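Local coordinates for alpha-glucosidase (Pseudoalteromonas sp. K8, PDB 5HQA), which hydrolyses alpha-glucosidic bonds as a chloride-activated enzyme of glycoside hydrolase family 97, captured here in complex with the inhibitor acarbose, at residues D239-D244 against D566-A571; E473-L478 against V521-P526; I558-A563 against W585-V590. All blocks are in the same frame, centred on the assembly; numbering follows the deposited sequence.

Contact 1: residues D239-D244 against D566-A571. With MG (magnesium ion), chain F.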
# COMPACT_ATOMS: atom_id res chain seq x y z
N ASP A 239 7.07 13.64 -8.53
CA ASP A 239 7.43 14.26 -7.26
C ASP A 239 6.57 13.74 -6.12
O ASP A 239 7.02 13.72 -4.97
CB ASP A 239 7.32 15.79 -7.34
CG ASP A 239 8.32 16.40 -8.31
OD1 ASP A 239 9.37 15.77 -8.57
OD2 ASP A 239 8.05 17.51 -8.80
N LEU A 240 5.34 13.31 -6.42
CA LEU A 240 4.54 12.63 -5.40
C LEU A 240 5.18 11.30 -5.04
O LEU A 240 5.24 10.93 -3.86
CB LEU A 240 3.12 12.39 -5.91
CG LEU A 240 2.29 13.58 -6.40
CD1 LEU A 240 0.91 13.11 -6.84
CD2 LEU A 240 2.18 14.61 -5.30
N VAL A 241 5.63 10.55 -6.04
CA VAL A 241 6.15 9.21 -5.81
C VAL A 241 7.43 9.26 -4.98
O VAL A 241 7.60 8.49 -4.03
CB VAL A 241 6.38 8.51 -7.17
CG1 VAL A 241 7.10 7.21 -6.96
CG2 VAL A 241 5.04 8.29 -7.89
N ASN A 242 8.33 10.19 -5.30
CA ASN A 242 9.67 10.20 -4.70
C ASN A 242 9.71 10.83 -3.30
O ASN A 242 10.80 11.08 -2.79
CB ASN A 242 10.64 10.93 -5.64
CG ASN A 242 10.88 10.14 -6.90
OD1 ASN A 242 10.94 8.91 -6.86
ND2 ASN A 242 11.01 10.83 -8.03
N SER A 243 8.58 11.04 -2.65
CA SER A 243 8.57 11.62 -1.32
C SER A 243 8.58 10.54 -0.24
O SER A 243 8.01 9.46 -0.41
CB SER A 243 7.34 12.51 -1.15
OG SER A 243 7.23 12.97 0.18
N ASP A 244 9.25 10.83 0.88
CA ASP A 244 9.24 9.97 2.07
C ASP A 244 8.33 10.51 3.17
O ASP A 244 8.48 10.12 4.34
CB ASP A 244 10.66 9.82 2.62
CG ASP A 244 11.57 9.04 1.70
OD1 ASP A 244 11.23 7.89 1.34
OD2 ASP A 244 12.64 9.58 1.33
N ASP A 566 -1.10 6.97 -17.29
CA ASP A 566 -0.47 6.81 -18.59
C ASP A 566 0.79 5.95 -18.54
O ASP A 566 0.88 4.97 -19.28
CB ASP A 566 -0.13 8.18 -19.20
CG ASP A 566 -1.37 8.95 -19.64
OD1 ASP A 566 -2.46 8.33 -19.72
OD2 ASP A 566 -1.24 10.16 -19.92
N PHE A 567 1.76 6.29 -17.69
CA PHE A 567 2.98 5.47 -17.63
C PHE A 567 3.78 5.83 -16.40
O PHE A 567 3.56 6.87 -15.77
CB PHE A 567 3.85 5.65 -18.89
CG PHE A 567 4.59 6.97 -18.95
CD1 PHE A 567 3.93 8.14 -19.32
CD2 PHE A 567 5.95 7.03 -18.66
CE1 PHE A 567 4.61 9.36 -19.40
CE2 PHE A 567 6.64 8.24 -18.73
CZ PHE A 567 5.97 9.41 -19.10
N ILE A 568 4.74 4.96 -16.07
CA ILE A 568 5.71 5.24 -15.02
C ILE A 568 6.99 4.47 -15.32
O ILE A 568 6.95 3.36 -15.87
CB ILE A 568 5.18 4.90 -13.60
CG1 ILE A 568 6.25 5.21 -12.54
CG2 ILE A 568 4.73 3.46 -13.52
CD1 ILE A 568 5.78 5.88 -11.32
N VAL A 569 8.13 5.08 -14.98
CA VAL A 569 9.46 4.47 -15.11
C VAL A 569 10.15 4.57 -13.75
O VAL A 569 10.31 5.67 -13.22
CB VAL A 569 10.31 5.17 -16.18
CG1 VAL A 569 11.65 4.44 -16.33
CG2 VAL A 569 9.56 5.23 -17.50
N PHE A 570 10.57 3.42 -13.21
CA PHE A 570 11.29 3.35 -11.94
C PHE A 570 12.69 2.83 -12.19
O PHE A 570 12.88 1.90 -12.98
CB PHE A 570 10.60 2.41 -10.96
CG PHE A 570 9.90 3.10 -9.82
CD1 PHE A 570 10.62 3.60 -8.75
CD2 PHE A 570 8.51 3.18 -9.79
CE1 PHE A 570 9.97 4.22 -7.67
CE2 PHE A 570 7.86 3.78 -8.72
CZ PHE A 570 8.59 4.29 -7.66
N ALA A 571 13.67 3.42 -11.51
CA ALA A 571 15.00 2.85 -11.37
C ALA A 571 15.29 2.64 -9.88
O ALA A 571 15.01 3.53 -9.07
CB ALA A 571 16.07 3.75 -12.00
MG MG F . -3.85 6.79 -19.74
O HOH W 1 -5.35 5.43 -19.70
O HOH W 2 -4.57 7.37 -21.61
O HOH W 3 -5.14 8.12 -18.80
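With chi1 at 172°, Val-241 puts CG1 opposite the backbone N and sends that methyl to Phe-570, while CG2, beside the N, faces Ile-568. The Phe-570 side chain has a chi1 of -107°, off the staggered values; although CB leaves the backbone to one side of the helix, the far end of the ring comes nearer and reaches Val-241. The result is a close approach, Val-241 CG1 to Phe-570 CZ at 3.4 Å, with the adjoining Phe-570 CE2 at 3.9 Å from the same methyl. The valine meets the ring at a slant. Ile-568, two residues earlier on the same strand, makes a looser second point, its CD1 being 4.3 Å from Val-241 CG2. With the nearest CA pair, Val-241 and Phe-570, still 9.9 Å apart, side chains alone bridge the gap, and they bury 109 Å² in all.

Helix 237-241, in the N-terminal region, thereby docks on strand 567-574 of the C-terminal antiparallel sheet. Phe-480 packs against both Val-241 and Ile-568, and Asn-242, just past the helix, extends the joint with a hydrogen bond from Ala-559 N to its OD1. At the start of the strand, Asp-566 and Phe-567 together face Ala-563 in a classic beta bulge. From within the bulge, Asp-566 OD1 binds the magnesium ion at 2.1 Å. Three waters, Gly-565 O and Asp-592 OD2 make up the rest of a six-atom shell, so the ion ties the bulge to the residue just after strand 585-591. The second oxygen, Asp-566 OD2, has a long, weak ion pair with Arg-596.

Contact 2: residues E473-L478 against V521-P526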
# COMPACT_ATOMS: atom_id res chain seq x y z
N GLU A 473 -4.66 0.56 -18.09
CA GLU A 473 -4.16 1.72 -17.35
C GLU A 473 -3.97 1.45 -15.85
O GLU A 473 -3.47 2.33 -15.14
CB GLU A 473 -5.11 2.91 -17.53
CG GLU A 473 -6.42 2.73 -16.79
CD GLU A 473 -7.39 3.89 -17.00
OE1 GLU A 473 -7.08 4.82 -17.78
OE2 GLU A 473 -8.47 3.86 -16.37
N HIS A 474 -4.36 0.27 -15.36
CA HIS A 474 -4.46 0.07 -13.92
C HIS A 474 -3.13 0.29 -13.20
O HIS A 474 -3.07 0.97 -12.17
CB HIS A 474 -5.00 -1.34 -13.64
CG HIS A 474 -5.32 -1.58 -12.19
ND1 HIS A 474 -6.20 -0.79 -11.48
CD2 HIS A 474 -4.86 -2.52 -11.33
CE1 HIS A 474 -6.28 -1.23 -10.24
NE2 HIS A 474 -5.48 -2.28 -10.12
N ILE A 475 -2.03 -0.30 -13.71
CA ILE A 475 -0.75 -0.15 -13.02
C ILE A 475 -0.35 1.32 -12.96
O ILE A 475 0.10 1.82 -11.92
CB ILE A 475 0.35 -1.00 -13.68
CG1 ILE A 475 -0.08 -2.47 -13.78
CG2 ILE A 475 1.66 -0.85 -12.89
CD1 ILE A 475 -0.47 -3.10 -12.44
N SER A 476 -0.51 2.05 -14.07
CA SER A 476 -0.11 3.45 -14.07
C SER A 476 -1.06 4.31 -13.25
O SER A 476 -0.72 5.46 -12.96
CB SER A 476 -0.02 3.97 -15.51
OG SER A 476 -1.31 3.99 -16.11
N MET A 477 -2.23 3.79 -12.87
CA MET A 477 -3.05 4.44 -11.85
C MET A 477 -2.52 4.14 -10.45
O MET A 477 -2.29 5.05 -9.65
CB MET A 477 -4.50 3.99 -11.96
CG MET A 477 -5.21 4.46 -13.22
SD MET A 477 -5.46 6.25 -13.19
CE MET A 477 -6.44 6.43 -14.70
N LEU A 478 -2.32 2.85 -10.15
CA LEU A 478 -1.82 2.45 -8.84
C LEU A 478 -0.58 3.22 -8.45
O LEU A 478 -0.43 3.65 -7.29
CB LEU A 478 -1.51 0.94 -8.81
CG LEU A 478 -2.69 -0.03 -8.87
CD1 LEU A 478 -2.16 -1.48 -8.93
CD2 LEU A 478 -3.63 0.15 -7.68
N VAL A 521 9.78 -4.16 -10.60
CA VAL A 521 10.47 -2.92 -10.28
C VAL A 521 9.50 -1.76 -10.14
O VAL A 521 9.78 -0.83 -9.37
CB VAL A 521 11.57 -2.61 -11.32
CG1 VAL A 521 12.48 -1.47 -10.82
CG2 VAL A 521 12.39 -3.86 -11.61
N VAL A 522 8.35 -1.79 -10.82
CA VAL A 522 7.43 -0.67 -10.75
C VAL A 522 6.66 -0.66 -9.42
O VAL A 522 6.48 0.40 -8.82
CB VAL A 522 6.47 -0.69 -11.95
CG1 VAL A 522 5.33 0.30 -11.74
CG2 VAL A 522 7.24 -0.35 -13.22
N LEU A 523 6.20 -1.82 -8.95
CA LEU A 523 5.35 -1.88 -7.75
C LEU A 523 6.19 -2.39 -6.59
O LEU A 523 6.51 -3.58 -6.52
CB LEU A 523 4.14 -2.78 -7.98
CG LEU A 523 3.15 -2.35 -9.07
CD1 LEU A 523 2.03 -3.38 -9.16
CD2 LEU A 523 2.60 -0.95 -8.80
N TYR A 524 6.53 -1.49 -5.66
CA TYR A 524 7.40 -1.88 -4.56
C TYR A 524 6.66 -2.78 -3.57
O TYR A 524 5.53 -2.49 -3.16
CB TYR A 524 7.95 -0.65 -3.83
CG TYR A 524 8.62 -1.09 -2.55
CD1 TYR A 524 9.73 -1.93 -2.59
CD2 TYR A 524 8.12 -0.73 -1.31
CE1 TYR A 524 10.34 -2.39 -1.43
CE2 TYR A 524 8.72 -1.17 -0.13
CZ TYR A 524 9.82 -2.00 -0.21
OH TYR A 524 10.41 -2.45 0.94
N SER A 525 7.32 -3.87 -3.16
CA SER A 525 6.90 -4.67 -2.01
C SER A 525 8.11 -5.44 -1.50
O SER A 525 8.90 -5.93 -2.33
CB SER A 525 5.77 -5.63 -2.37
OG SER A 525 5.38 -6.39 -1.24
N PRO A 526 8.30 -5.57 -0.18
CA PRO A 526 9.46 -6.33 0.31
C PRO A 526 9.34 -7.82 0.05
O PRO A 526 10.37 -8.51 0.02
CB PRO A 526 9.48 -6.02 1.81
CG PRO A 526 8.04 -5.74 2.13
CD PRO A 526 7.50 -5.02 0.92
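Ile-475, in the first turn of helix 474-478, and Leu-523, the first residue to leave helical angles after helix 513-522 (phi/psi -104°/107°), have the nearest CA atoms of the two segments, 8.2 Å apart. Both segments belong to the TIM-barrel region, and 521-526 carries the end of that helix and the link, 523-526, into barrel strand 527-529. Ile-475 enters the gap with two branches. Its CG2 meets Val-522 CG1 at 4.0 Å and also lies 4.2 Å from Leu-523 CD2, while its CD1 reaches Leu-523 CD1 at 4.1 Å. The isoleucine and leucine side chains run at about a right angle, whereas Val-522 comes in at a slant. Phe-490 packs on both Ile-475 and Leu-523.

Ser-476 turns its CB from this interface and bonds through OG to Glu-473 O (2.9 Å), which also accepts from Met-477 N at 3.0 Å. The serine OG approaches 32° out of the carbonyl plane. Ser-476 also shares a backbone hydrogen bond with Gly-565, a magnesium ligand.

Methyl groups alone meet across the interface, so cohesion between the two segments comes from dispersion and burial of apolar surface, not from directional bonds.

Contact 3: residues I558-A563 against W585-V590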
# COMPACT_ATOMS: atom_id res chain seq x y z
N ILE A 558 14.07 5.64 -7.51
CA ILE A 558 13.78 6.91 -8.19
C ILE A 558 12.73 6.66 -9.26
O ILE A 558 12.98 5.92 -10.21
CB ILE A 558 15.02 7.53 -8.87
CG1 ILE A 558 16.25 7.46 -7.97
CG2 ILE A 558 14.71 8.97 -9.29
CD1 ILE A 558 17.56 7.64 -8.70
N ALA A 559 11.58 7.31 -9.13
CA ALA A 559 10.64 7.38 -10.25
C ALA A 559 11.19 8.41 -11.23
O ALA A 559 11.24 9.61 -10.92
CB ALA A 559 9.24 7.74 -9.78
N LEU A 560 11.64 7.94 -12.40
CA LEU A 560 12.34 8.80 -13.35
C LEU A 560 11.40 9.66 -14.17
O LEU A 560 11.74 10.79 -14.53
CB LEU A 560 13.19 7.96 -14.30
CG LEU A 560 14.31 7.14 -13.66
CD1 LEU A 560 14.96 6.25 -14.70
CD2 LEU A 560 15.32 8.07 -13.05
N ASP A 561 10.22 9.15 -14.49
CA ASP A 561 9.29 9.83 -15.38
C ASP A 561 7.94 9.14 -15.24
O ASP A 561 7.86 8.01 -14.74
CB ASP A 561 9.79 9.80 -16.82
CG ASP A 561 9.06 10.76 -17.72
OD1 ASP A 561 9.28 10.68 -18.95
OD2 ASP A 561 8.25 11.59 -17.22
N GLY A 562 6.89 9.82 -15.67
CA GLY A 562 5.57 9.21 -15.60
C GLY A 562 4.48 10.25 -15.65
O GLY A 562 4.72 11.46 -15.56
N ALA A 563 3.26 9.75 -15.80
CA ALA A 563 2.06 10.57 -15.80
C ALA A 563 0.92 9.70 -15.31
O ALA A 563 0.82 8.53 -15.72
CB ALA A 563 1.75 11.14 -17.20
N TRP A 585 21.72 -2.09 -10.51
CA TRP A 585 20.52 -1.29 -10.66
C TRP A 585 19.49 -2.07 -11.46
O TRP A 585 19.82 -2.96 -12.24
CB TRP A 585 20.80 0.03 -11.39
CG TRP A 585 21.45 1.09 -10.55
CD1 TRP A 585 22.79 1.25 -10.31
CD2 TRP A 585 20.79 2.16 -9.87
NE1 TRP A 585 23.00 2.36 -9.52
CE2 TRP A 585 21.79 2.93 -9.24
CE3 TRP A 585 19.45 2.54 -9.74
CZ2 TRP A 585 21.48 4.06 -8.47
CZ3 TRP A 585 19.14 3.66 -8.98
CH2 TRP A 585 20.16 4.40 -8.36
N TYR A 586 18.22 -1.71 -11.26
CA TYR A 586 17.12 -2.32 -11.99
C TYR A 586 16.18 -1.23 -12.48
O TYR A 586 16.06 -0.18 -11.85
CB TYR A 586 16.35 -3.30 -11.11
CG TYR A 586 17.09 -4.60 -10.91
CD1 TYR A 586 18.16 -4.69 -10.03
CD2 TYR A 586 16.73 -5.73 -11.64
CE1 TYR A 586 18.86 -5.89 -9.87
CE2 TYR A 586 17.40 -6.92 -11.48
CZ TYR A 586 18.46 -6.99 -10.60
OH TYR A 586 19.13 -8.19 -10.45
N LEU A 587 15.53 -1.47 -13.61
CA LEU A 587 14.56 -0.52 -14.13
C LEU A 587 13.28 -1.26 -14.51
O LEU A 587 13.34 -2.37 -15.05
CB LEU A 587 15.12 0.25 -15.34
CG LEU A 587 14.20 1.27 -16.02
CD1 LEU A 587 15.00 2.43 -16.57
CD2 LEU A 587 13.37 0.61 -17.13
N GLY A 588 12.14 -0.64 -14.25
CA GLY A 588 10.89 -1.15 -14.77
C GLY A 588 10.07 -0.01 -15.32
O GLY A 588 10.05 1.09 -14.74
N ALA A 589 9.41 -0.23 -16.46
CA ALA A 589 8.53 0.77 -17.04
C ALA A 589 7.27 0.08 -17.53
O ALA A 589 7.33 -1.04 -18.04
CB ALA A 589 9.21 1.52 -18.19
N VAL A 590 6.11 0.73 -17.35
CA VAL A 590 4.86 0.22 -17.90
C VAL A 590 4.08 1.38 -18.52
O VAL A 590 4.27 2.54 -18.16
CB VAL A 590 3.97 -0.51 -16.86
CG1 VAL A 590 4.70 -1.72 -16.27
CG2 VAL A 590 3.51 0.46 -15.78
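Ile-558 and Leu-560 reach over to Trp-585 and Leu-587 within the six-stranded antiparallel sheet of the C-terminal region, where strand 554-563 forms one margin and strand 585-591 lies two places inward. Strand 567-574 runs between them, which explains why the nearest CA atoms, those of Ile-558 and Leu-587, are 9.5 Å apart and why the contact is made by side chains passing over the intervening strand. Backbone bonds of Ile-558 to Ala-571 and of Leu-560 to Val-569 fix the outer strand to that middle one.

The firmly packed part lies on the 585-590 side. Leu-587 is buried against Ile-656 and Phe-658 of strand 653-660, the neighbour of 585-591 in the sheet. Trp-585 is held in two ways: its NE1 bonds to Asp-606 OD1, and its ring meets that of Phe-604 with the planes inclined by about 55°.

The outer part is looser. Ile-558 and Leu-560 are only partly buried, and each offers a single methyl at ordinary van der Waals range. An extended chi2 of 162° carries Ile-558 CD1 to Trp-585 CH2, 4.2 Å away, where it meets the indole obliquely. Leu-560 CD1 stands 4.3 Å from Leu-587 CD1. Together the two segments bury just 101 Å².

Beyond Leu-560 the chain turns a corner at Asp-561, and Gly-562 follows with backbone angles at which a CB would press against the carbonyl O of Asp-561. Here the carboxylate folds back on its own chain: Gly-562 N donates to Asp-561 OD2 at 2.7 Å, along a bent path that comes from above the carboxylate plane.

In the fold
From the N terminus, residues 239-244 come first and wait longest: contact 1 closes only at 566-571, after 321 intervening residues that include the barrel. Contact 2 opens and closes wholly inside that span, its two segments separated by 42 residues. Contact 3 begins at 558-563, before contact 1 has closed, and ends at 585-590, so contacts 1 and 3 cross: contact 1 reaches the strand between the two joined by contact 3. Contact 2 packs against both: Val-522 CG1 lies 3.7 Å from Ile-568 CG2, and Ile-475 CG2 lies 3.7 Å from Val-590 CG2. The centres of the three contacts lie about 7 to 10 Å apart, where N-terminal region, barrel and C-terminal sheet meet.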